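Local coordinates for putative ABC transporter (Thermobispora bispora, PDB 4PE6), which probably binds a carbohydrate-like solute for an ABC transporter and here holds a trihydroxybutanoic acid between its two lobes, at residues A[129-134]-A[255-260]; A[235-240]-A[307-312]; A[285-290]-A[319-324]. All coordinates share one frame; numbering follows the deposited sequence.

Three contacts gather around the crossing between the lobes of this solute-binding protein. Contact 1 belongs to the pocket itself: Trp131, Met258 and Ser259 all border the bound trihydroxybutanoic acid. Contact 2, whose centre is about 13 Å from that of contact 1, forms a second layer, with the Tyr308 side chain about 7 Å from the ligand. Its segment 235-240 pairs with 255-260 through Phe235 N and Val255 O (2.8 Å). Contact 3 lies farther out, the Phe286 side chain being about 11 Å from the ligand, yet Val289 N bonds to Met258 O (2.8 Å), joining neighbouring strands. Contacts 2 and 3, about 18 Å apart between centres, meet through Trp311 NE1 and Ile288 O.

Contact 1 (A[129-134]-A[255-260]). With LTH ((2R,3S)-2,3,4-trihydroxybutanoic acid), chain C.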
loop_
_atom_site.group_PDB
_atom_site.type_symbol
_atom_site.label_atom_id
_atom_site.label_comp_id
_atom_site.label_asym_id
_atom_site.label_seq_id
_atom_site.Cartn_x
_atom_site.Cartn_y
_atom_site.Cartn_z
ATOM N N VAL A 129 1.328 -10.887 -1.246
ATOM C CA VAL A 129 1.612 -11.926 -2.208
ATOM C C VAL A 129 0.716 -11.810 -3.441
ATOM O O VAL A 129 1.202 -11.896 -4.560
ATOM C CB VAL A 129 1.485 -13.324 -1.596
ATOM C CG1 VAL A 129 1.588 -14.381 -2.681
ATOM C CG2 VAL A 129 2.592 -13.532 -0.556
ATOM N N ASP A 130 -0.581 -11.624 -3.244
ATOM C CA ASP A 130 -1.486 -11.488 -4.383
ATOM C C ASP A 130 -1.116 -10.287 -5.258
ATOM O O ASP A 130 -1.098 -10.391 -6.481
ATOM C CB ASP A 130 -2.931 -11.361 -3.917
ATOM C CG ASP A 130 -3.524 -12.690 -3.465
ATOM O OD1 ASP A 130 -2.844 -13.732 -3.591
ATOM O OD2 ASP A 130 -4.655 -12.670 -2.959
ATOM N N TRP A 131 -0.829 -9.153 -4.610
ATOM C CA TRP A 131 -0.415 -7.943 -5.322
ATOM C C TRP A 131 0.797 -8.237 -6.168
ATOM O O TRP A 131 0.766 -8.075 -7.378
ATOM C CB TRP A 131 -0.142 -6.821 -4.325
ATOM C CG TRP A 131 0.434 -5.534 -4.888
ATOM C CD1 TRP A 131 0.726 -5.241 -6.189
ATOM C CD2 TRP A 131 0.814 -4.397 -4.125
ATOM N NE1 TRP A 131 1.261 -3.955 -6.283
ATOM C CE2 TRP A 131 1.323 -3.425 -5.029
ATOM C CE3 TRP A 131 0.786 -4.102 -2.763
ATOM C CZ2 TRP A 131 1.796 -2.180 -4.610
ATOM C CZ3 TRP A 131 1.250 -2.843 -2.347
ATOM C CH2 TRP A 131 1.732 -1.896 -3.284
ATOM N N ALA A 132 1.871 -8.705 -5.537
ATOM C CA ALA A 132 3.087 -8.997 -6.302
ATOM C C ALA A 132 2.850 -9.955 -7.460
ATOM O O ALA A 132 3.482 -9.825 -8.501
ATOM C CB ALA A 132 4.201 -9.512 -5.386
ATOM N N THR A 133 1.935 -10.927 -7.286
ATOM C CA THR A 133 1.660 -11.890 -8.330
ATOM C C THR A 133 0.883 -11.219 -9.467
ATOM O O THR A 133 1.208 -11.405 -10.635
ATOM C CB THR A 133 0.897 -13.121 -7.760
ATOM O OG1 THR A 133 1.674 -13.713 -6.712
ATOM C CG2 THR A 133 0.637 -14.194 -8.847
ATOM N N TYR A 134 -0.127 -10.426 -9.125
ATOM C CA TYR A 134 -0.889 -9.681 -10.133
ATOM C C TYR A 134 -0.038 -8.648 -10.881
ATOM O O TYR A 134 -0.365 -8.270 -12.004
ATOM C CB TYR A 134 -2.092 -8.973 -9.504
ATOM C CG TYR A 134 -3.255 -9.877 -9.159
ATOM C CD1 TYR A 134 -3.776 -10.774 -10.090
ATOM C CD2 TYR A 134 -3.863 -9.810 -7.899
ATOM C CE1 TYR A 134 -4.856 -11.590 -9.774
ATOM C CE2 TYR A 134 -4.930 -10.619 -7.572
ATOM C CZ TYR A 134 -5.423 -11.505 -8.510
ATOM O OH TYR A 134 -6.478 -12.302 -8.182
ATOM N N VAL A 255 -0.444 -3.053 -16.256
ATOM C CA VAL A 255 -1.458 -3.382 -15.234
ATOM C C VAL A 255 -1.565 -2.270 -14.198
ATOM O O VAL A 255 -0.711 -1.380 -14.132
ATOM C CB VAL A 255 -1.160 -4.713 -14.535
ATOM C CG1 VAL A 255 -1.235 -5.842 -15.539
ATOM C CG2 VAL A 255 0.202 -4.663 -13.831
ATOM N N ALA A 256 -2.639 -2.299 -13.421
ATOM C CA ALA A 256 -2.835 -1.364 -12.319
ATOM C C ALA A 256 -3.394 -2.094 -11.121
ATOM O O ALA A 256 -4.601 -2.405 -11.065
ATOM C CB ALA A 256 -3.780 -0.242 -12.733
ATOM N N VAL A 257 -2.520 -2.378 -10.166
ATOM C CA VAL A 257 -2.893 -3.081 -8.928
ATOM C C VAL A 257 -2.042 -2.566 -7.754
ATOM O O VAL A 257 -0.844 -2.325 -7.900
ATOM C CB VAL A 257 -2.760 -4.620 -9.098
ATOM C CG1 VAL A 257 -1.358 -5.005 -9.572
ATOM C CG2 VAL A 257 -3.123 -5.344 -7.808
HETATM N N MSE A 258 -2.664 -2.345 -6.602
HETATM C CA MSE A 258 -1.955 -1.962 -5.381
HETATM C C MSE A 258 -2.783 -2.416 -4.215
HETATM O O MSE A 258 -3.958 -2.782 -4.360
HETATM C CB MSE A 258 -1.761 -0.433 -5.235
HETATM C CG MSE A 258 -0.952 0.168 -6.358
HETATM SE SE MSE A 258 -0.343 1.998 -5.951
HETATM C CE MSE A 258 1.189 1.534 -4.776
ATOM N N SER A 259 -2.164 -2.422 -3.048
ATOM C CA SER A 259 -2.872 -2.487 -1.782
ATOM C C SER A 259 -3.835 -1.315 -1.618
ATOM O O SER A 259 -3.769 -0.314 -2.374
ATOM C CB SER A 259 -1.872 -2.504 -0.628
ATOM O OG SER A 259 -1.062 -1.328 -0.660
ATOM N N ASP A 260 -4.679 -1.434 -0.599
ATOM C CA ASP A 260 -5.727 -0.465 -0.274
ATOM C C ASP A 260 -5.234 0.565 0.716
ATOM O O ASP A 260 -4.943 0.226 1.862
ATOM C CB ASP A 260 -6.924 -1.221 0.324
ATOM C CG ASP A 260 -8.068 -0.316 0.762
ATOM O OD1 ASP A 260 -8.234 0.821 0.256
ATOM O OD2 ASP A 260 -8.838 -0.772 1.624
HETATM O O1 LTH C . 2.754 1.715 -1.500
HETATM C C1 LTH C . 2.959 1.756 -0.231
HETATM O O LTH C . 3.531 2.676 0.392
HETATM C C2 LTH C . 2.373 0.617 0.639
HETATM O O2 LTH C . 2.739 0.785 2.032
HETATM C C3 LTH C . 2.869 -0.744 0.200
HETATM O O3 LTH C . 4.293 -0.787 0.275
HETATM C C4 LTH C . 2.297 -1.814 1.151
HETATM O O4 LTH C . 0.859 -1.800 0.952
#
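Trp131 leaves helix 128-142 with CB directed at strand 255-258 and CG anti to the backbone N (chi1 174°), which lays the indole along the end of the strand and the residue after it. CD1, beyond CG, rests on Val257 CG1 at 4.0 Å. NE1 comes to 3.1 Å from Val257 O, but the angle is too poor for a hydrogen bond. Past it, CA of Met258, a selenomethionine, sits over one face, 3.8 Å from the centroid of the five-membered ring, a CH-pi contact. Over the same face Ser259 N lies near CE3, while CZ2 touches Met258 CE (3.8 Å). At the tip, Trp131 CZ3 is 3.5 Å from LTH O4, which lies at the ring's edge. Ser259 OG donates to that same O4 at 2.6 Å, so the indole walls a hydroxyl that the serine grips. An alanine in place of Trp131 would probably leave the ligand's O4 end and the Met258-Ser259 backbone less well packed. Behind this pair, Tyr134 CB leans on Val257 CG1. The 129-134 part of helix 128-142 runs nearly antiparallel to strand 255-258 (169°), with Met164 of helix 159-173 also touching Trp131 and strand 283-290 pairing with Met258.

Contact 2 (A[235-240]-A[307-312]); sequences FETNGR and EYAAWP
Segments 235-240 and 307-312 run antiparallel where they meet, Asn238 and Tyr308 facing each other as a non-hydrogen-bonded pair with their CA atoms 4.0 Å apart. This is a single beta bridge, set at the N-cap of helix 239-247 in a fold of the type I periplasmic binding protein kind. Two backbone bonds flank it. Ala309 N donates to Thr237 O at 2.8 Å and is fairly straight (160°), whereas the bond from Gly239 N to Glu307 O is longer, 3.3 Å, and more bent (137°). In both, the donor stands above the carbonyl plane.

Tyr308 is the residue most covered by the other segment. Asn238 CB lies over the centre of its ring, 3.8 Å from the centroid, in a CH-pi contact, and the two side chains run alongside each other in the same direction. Asn238 carries CG between its backbone N and carbonyl carbon (chi1 70°), and from there OD1 accepts from Ala241 N and so caps the first turn of the helix, while ND2 lies above Tyr308 CE1, 3.7 Å from it. Glu236 crosses the ring obliquely, its CG reaching Tyr308 OH at 3.6 Å; its carboxylate turns away to Tyr217 N. The Tyr308 ring is thus packed by the methylenes of Glu236 and Asn238, the Glu236 carboxylate and Asn238 OD1 being bonded to other backbone N-H groups. Met258 of the ligand pocket touches both Tyr308 and Thr237, which makes this bridge second-shell to the site. Away from the ring, a water links the segments: it accepts from Thr237 OG1 at 2.7 Å and donates to Ala309 O at 2.8 Å.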
loop_
_atom_site.group_PDB
_atom_site.type_symbol
_atom_site.label_atom_id
_atom_site.label_comp_id
_atom_site.label_asym_id
_atom_site.label_seq_id
_atom_site.Cartn_x
_atom_site.Cartn_y
_atom_site.Cartn_z
ATOM N N PHE A 235 1.202 0.413 -13.173
ATOM C CA PHE A 235 0.772 1.752 -12.863
ATOM C C PHE A 235 0.343 1.936 -11.427
ATOM O O PHE A 235 -0.177 1.023 -10.791
ATOM C CB PHE A 235 -0.423 2.136 -13.744
ATOM C CG PHE A 235 -0.045 2.455 -15.147
ATOM C CD1 PHE A 235 0.755 3.557 -15.420
ATOM C CD2 PHE A 235 -0.506 1.686 -16.197
ATOM C CE1 PHE A 235 1.106 3.869 -16.716
ATOM C CE2 PHE A 235 -0.156 2.005 -17.504
ATOM C CZ PHE A 235 0.647 3.096 -17.755
ATOM N N GLU A 236 0.518 3.171 -10.977
ATOM C CA GLU A 236 -0.253 3.751 -9.867
ATOM C C GLU A 236 -1.736 3.495 -10.083
ATOM O O GLU A 236 -2.213 3.542 -11.221
ATOM C CB GLU A 236 -0.064 5.273 -9.824
ATOM C CG GLU A 236 1.337 5.754 -9.499
ATOM C CD GLU A 236 2.271 5.859 -10.689
ATOM O OE1 GLU A 236 1.931 5.380 -11.786
ATOM O OE2 GLU A 236 3.374 6.410 -10.512
ATOM N N THR A 237 -2.468 3.289 -8.999
ATOM C CA THR A 237 -3.923 3.176 -9.043
ATOM C C THR A 237 -4.525 4.547 -8.767
ATOM O O THR A 237 -5.528 4.661 -8.073
ATOM C CB THR A 237 -4.424 2.161 -8.003
ATOM O OG1 THR A 237 -3.794 2.428 -6.746
ATOM C CG2 THR A 237 -4.111 0.732 -8.460
ATOM N N ASN A 238 -3.898 5.603 -9.298
ATOM C CA ASN A 238 -4.389 6.945 -9.063
ATOM C C ASN A 238 -5.032 7.512 -10.333
ATOM O O ASN A 238 -4.978 6.889 -11.393
ATOM C CB ASN A 238 -3.299 7.870 -8.466
ATOM C CG ASN A 238 -2.180 8.227 -9.432
ATOM O OD1 ASN A 238 -2.187 7.882 -10.612
ATOM N ND2 ASN A 238 -1.194 8.945 -8.914
ATOM N N GLY A 239 -5.663 8.670 -10.204
ATOM C CA GLY A 239 -6.351 9.299 -11.338
ATOM C C GLY A 239 -5.447 9.591 -12.522
ATOM O O GLY A 239 -5.841 9.406 -13.667
ATOM N N ARG A 240 -4.235 10.059 -12.250
ATOM C CA ARG A 240 -3.313 10.466 -13.308
ATOM C C ARG A 240 -2.829 9.271 -14.146
ATOM O O ARG A 240 -2.739 9.359 -15.381
ATOM C CB ARG A 240 -2.110 11.191 -12.699
ATOM C CG ARG A 240 -1.038 11.597 -13.713
ATOM C CD ARG A 240 0.122 12.303 -13.034
ATOM N NE ARG A 240 -0.326 13.531 -12.372
ATOM C CZ ARG A 240 -0.500 13.689 -11.065
ATOM N NH1 ARG A 240 -0.256 12.696 -10.194
ATOM N NH2 ARG A 240 -0.926 14.861 -10.615
ATOM N N GLU A 307 -5.224 11.136 -6.376
ATOM C CA GLU A 307 -5.957 10.302 -5.434
ATOM C C GLU A 307 -5.848 8.852 -5.866
ATOM O O GLU A 307 -6.175 8.516 -6.992
ATOM C CB GLU A 307 -7.426 10.690 -5.369
ATOM C CG GLU A 307 -8.258 9.866 -4.394
ATOM C CD GLU A 307 -9.749 10.167 -4.485
ATOM O OE1 GLU A 307 -10.138 10.961 -5.371
ATOM O OE2 GLU A 307 -10.526 9.607 -3.684
ATOM N N TYR A 308 -5.378 8.009 -4.953
ATOM C CA TYR A 308 -5.259 6.583 -5.199
ATOM C C TYR A 308 -6.589 5.886 -4.886
ATOM O O TYR A 308 -7.311 6.263 -3.954
ATOM C CB TYR A 308 -4.117 5.987 -4.346
ATOM C CG TYR A 308 -2.744 6.328 -4.866
ATOM C CD1 TYR A 308 -2.289 7.648 -4.879
ATOM C CD2 TYR A 308 -1.909 5.341 -5.385
ATOM C CE1 TYR A 308 -1.032 7.964 -5.353
ATOM C CE2 TYR A 308 -0.646 5.648 -5.863
ATOM C CZ TYR A 308 -0.212 6.962 -5.844
ATOM O OH TYR A 308 1.026 7.293 -6.305
ATOM N N ALA A 309 -6.902 4.861 -5.662
ATOM C CA ALA A 309 -8.094 4.060 -5.445
ATOM C C ALA A 309 -8.017 3.428 -4.059
ATOM O O ALA A 309 -6.949 2.919 -3.643
ATOM C CB ALA A 309 -8.226 2.985 -6.517
ATOM N N ALA A 310 -9.144 3.472 -3.362
ATOM C CA ALA A 310 -9.255 3.069 -1.962
ATOM C C ALA A 310 -10.655 2.536 -1.697
ATOM O O ALA A 310 -11.607 3.048 -2.261
ATOM C CB ALA A 310 -8.960 4.264 -1.065
ATOM N N TRP A 311 -10.799 1.493 -0.871
ATOM C CA TRP A 311 -12.135 0.982 -0.595
ATOM C C TRP A 311 -12.809 1.868 0.471
ATOM O O TRP A 311 -12.163 2.276 1.446
ATOM C CB TRP A 311 -12.097 -0.484 -0.156
ATOM C CG TRP A 311 -11.537 -1.434 -1.164
ATOM C CD1 TRP A 311 -10.489 -2.293 -0.977
ATOM C CD2 TRP A 311 -11.994 -1.650 -2.497
ATOM N NE1 TRP A 311 -10.277 -3.047 -2.115
ATOM C CE2 TRP A 311 -11.177 -2.659 -3.066
ATOM C CE3 TRP A 311 -13.020 -1.091 -3.277
ATOM C CZ2 TRP A 311 -11.341 -3.104 -4.376
ATOM C CZ3 TRP A 311 -13.186 -1.548 -4.571
ATOM C CH2 TRP A 311 -12.350 -2.546 -5.107
ATOM N N PRO A 312 -14.088 2.216 0.272
ATOM C CA PRO A 312 -14.754 3.088 1.240
ATOM C C PRO A 312 -15.299 2.313 2.443
ATOM O O PRO A 312 -16.488 1.969 2.493
ATOM C CB PRO A 312 -15.884 3.723 0.408
ATOM C CG PRO A 312 -16.234 2.658 -0.583
ATOM C CD PRO A 312 -14.950 1.926 -0.893
HETATM O O HOH W 1 -4.868 1.308 -4.567
#

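Contact 3 (A[285-290]-A[319-324]); sequences TFPIVL and RQQVEA
Strand-to-helix packing, small in area and carried almost wholly by one glutamine, joins the broken strand 283-290 to helix 315-327 near the chain's C-terminal end. The closest CA atoms, those of Phe286 and Gln321, are 7.5 Å apart, so the gap is filled by side chains, one of them reaching a backbone carbonyl. Gln321 points from the helix at the strand. With CG anti to the backbone N, the first torsion sets CG over the middle of the Phe286 ring, 3.5 Å from the centroid and only 12° off the ring normal, a well-centred CH-pi contact; the bend at chi2 (77°) then turns the amide toward Thr285. Gln321 CB follows at 3.9 Å from Phe286 CZ, and the ring and the glutamine chain lie antiparallel to one another. The ring's edge, near its plane, is met by Val322 CG2, 4.5 Å from Phe286 CZ.

The amide beyond the bend is divided between two partners. Gln321 NE2 reaches Thr285 O at 3.1 Å in a weak hydrogen bond, bent to 127°, and passes Pro287 CD at 4.2 Å. OE1 instead accepts from Val332 N, so the amide ties the C-terminal segment to the helix while its other end leans on the strand. The two partners probably favour one rotation of the amide, the Val332 bond more than the weak one to Thr285. Trp313 meets Phe286 edge-to-face, adding an aromatic neighbour.

Strand 283-290 is broken; Phe286 pairs through its backbone with Gln125, and Val289 with Met258. A strand that changes partners in this way is consistent with one of the interlobe crossings by which type I periplasmic binding proteins connect their two lobes.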
loop_
_atom_site.group_PDB
_atom_site.type_symbol
_atom_site.label_atom_id
_atom_site.label_comp_id
_atom_site.label_asym_id
_atom_site.label_seq_id
_atom_site.Cartn_x
_atom_site.Cartn_y
_atom_site.Cartn_z
ATOM N N THR A 285 -6.890 -10.302 7.063
ATOM C CA THR A 285 -6.561 -9.938 5.687
ATOM C C THR A 285 -7.725 -9.250 4.992
ATOM O O THR A 285 -8.796 -9.826 4.793
ATOM C CB THR A 285 -6.063 -11.149 4.881
ATOM O OG1 THR A 285 -4.832 -11.600 5.455
ATOM C CG2 THR A 285 -5.798 -10.768 3.454
ATOM N N PHE A 286 -7.501 -7.993 4.635
ATOM C CA PHE A 286 -8.451 -7.212 3.867
ATOM C C PHE A 286 -8.013 -7.181 2.380
ATOM O O PHE A 286 -6.878 -7.565 2.055
ATOM C CB PHE A 286 -8.548 -5.787 4.450
ATOM C CG PHE A 286 -9.551 -5.651 5.568
ATOM C CD1 PHE A 286 -9.455 -6.424 6.707
ATOM C CD2 PHE A 286 -10.592 -4.736 5.472
ATOM C CE1 PHE A 286 -10.380 -6.311 7.737
ATOM C CE2 PHE A 286 -11.521 -4.611 6.498
ATOM C CZ PHE A 286 -11.428 -5.409 7.630
ATOM N N PRO A 287 -8.901 -6.734 1.480
ATOM C CA PRO A 287 -8.650 -6.855 0.048
ATOM C C PRO A 287 -7.814 -5.749 -0.563
ATOM O O PRO A 287 -7.991 -4.567 -0.250
ATOM C CB PRO A 287 -10.059 -6.814 -0.565
ATOM C CG PRO A 287 -10.846 -5.987 0.406
ATOM C CD PRO A 287 -10.313 -6.390 1.753
ATOM N N ILE A 288 -6.955 -6.153 -1.495
ATOM C CA ILE A 288 -6.210 -5.210 -2.330
ATOM C C ILE A 288 -7.158 -4.530 -3.347
ATOM O O ILE A 288 -8.359 -4.817 -3.374
ATOM C CB ILE A 288 -5.077 -5.928 -3.086
ATOM C CG1 ILE A 288 -5.649 -7.034 -3.991
ATOM C CG2 ILE A 288 -4.030 -6.487 -2.116
ATOM C CD1 ILE A 288 -4.632 -7.617 -4.960
ATOM N N VAL A 289 -6.600 -3.627 -4.163
ATOM C CA VAL A 289 -7.336 -2.910 -5.212
ATOM C C VAL A 289 -6.736 -3.285 -6.567
ATOM O O VAL A 289 -5.721 -2.723 -7.005
ATOM C CB VAL A 289 -7.291 -1.367 -5.036
ATOM C CG1 VAL A 289 -8.191 -0.696 -6.061
ATOM C CG2 VAL A 289 -7.704 -0.969 -3.621
ATOM N N LEU A 290 -7.351 -4.267 -7.213
ATOM C CA LEU A 290 -6.961 -4.680 -8.557
ATOM C C LEU A 290 -7.878 -3.962 -9.557
ATOM O O LEU A 290 -9.087 -4.117 -9.497
ATOM C CB LEU A 290 -7.088 -6.198 -8.683
ATOM C CG LEU A 290 -6.937 -6.827 -10.071
ATOM C CD1 LEU A 290 -5.503 -6.732 -10.561
ATOM C CD2 LEU A 290 -7.432 -8.279 -10.034
ATOM N N ARG A 319 -17.117 -4.423 9.775
ATOM C CA ARG A 319 -17.651 -5.543 10.551
ATOM C C ARG A 319 -18.040 -6.732 9.679
ATOM O O ARG A 319 -17.786 -7.885 10.053
ATOM C CB ARG A 319 -18.831 -5.092 11.422
ATOM C CG ARG A 319 -18.380 -4.357 12.675
ATOM C CD ARG A 319 -19.560 -3.783 13.431
ATOM N NE ARG A 319 -19.137 -3.027 14.605
ATOM C CZ ARG A 319 -19.963 -2.325 15.372
ATOM N NH1 ARG A 319 -21.254 -2.273 15.092
ATOM N NH2 ARG A 319 -19.494 -1.674 16.430
ATOM N N GLN A 320 -18.639 -6.455 8.520
ATOM C CA GLN A 320 -18.957 -7.508 7.552
ATOM C C GLN A 320 -17.724 -8.293 7.159
ATOM O O GLN A 320 -17.755 -9.518 7.106
ATOM C CB GLN A 320 -19.574 -6.934 6.278
ATOM C CG GLN A 320 -21.029 -6.522 6.385
ATOM C CD GLN A 320 -21.535 -5.941 5.071
ATOM O OE1 GLN A 320 -21.118 -6.369 3.982
ATOM N NE2 GLN A 320 -22.425 -4.954 5.160
ATOM N N GLN A 321 -16.644 -7.583 6.838
ATOM C CA GLN A 321 -15.397 -8.242 6.432
ATOM C C GLN A 321 -14.809 -9.057 7.569
ATOM O O GLN A 321 -14.310 -10.156 7.338
ATOM C CB GLN A 321 -14.354 -7.234 5.913
ATOM C CG GLN A 321 -12.972 -7.832 5.636
ATOM C CD GLN A 321 -12.884 -8.638 4.345
ATOM O OE1 GLN A 321 -13.719 -8.500 3.452
ATOM N NE2 GLN A 321 -11.847 -9.473 4.237
ATOM N N VAL A 322 -14.876 -8.524 8.788
ATOM C CA VAL A 322 -14.426 -9.269 9.967
ATOM C C VAL A 322 -15.255 -10.550 10.116
ATOM O O VAL A 322 -14.712 -11.613 10.388
ATOM C CB VAL A 322 -14.485 -8.416 11.248
ATOM C CG1 VAL A 322 -14.146 -9.248 12.469
ATOM C CG2 VAL A 322 -13.516 -7.232 11.154
ATOM N N GLU A 323 -16.565 -10.449 9.912
ATOM C CA GLU A 323 -17.425 -11.624 10.016
ATOM C C GLU A 323 -17.095 -12.664 8.964
ATOM O O GLU A 323 -17.103 -13.857 9.259
ATOM C CB GLU A 323 -18.901 -11.235 9.963
ATOM C CG GLU A 323 -19.448 -10.886 11.335
ATOM C CD GLU A 323 -19.492 -12.098 12.261
ATOM O OE1 GLU A 323 -20.052 -13.143 11.859
ATOM O OE2 GLU A 323 -18.964 -12.006 13.390
ATOM N N ALA A 324 -16.806 -12.217 7.745
ATOM C CA ALA A 324 -16.346 -13.109 6.688
ATOM C C ALA A 324 -15.018 -13.777 7.039
ATOM O O ALA A 324 -14.815 -14.943 6.728
ATOM C CB ALA A 324 -16.232 -12.368 5.361
#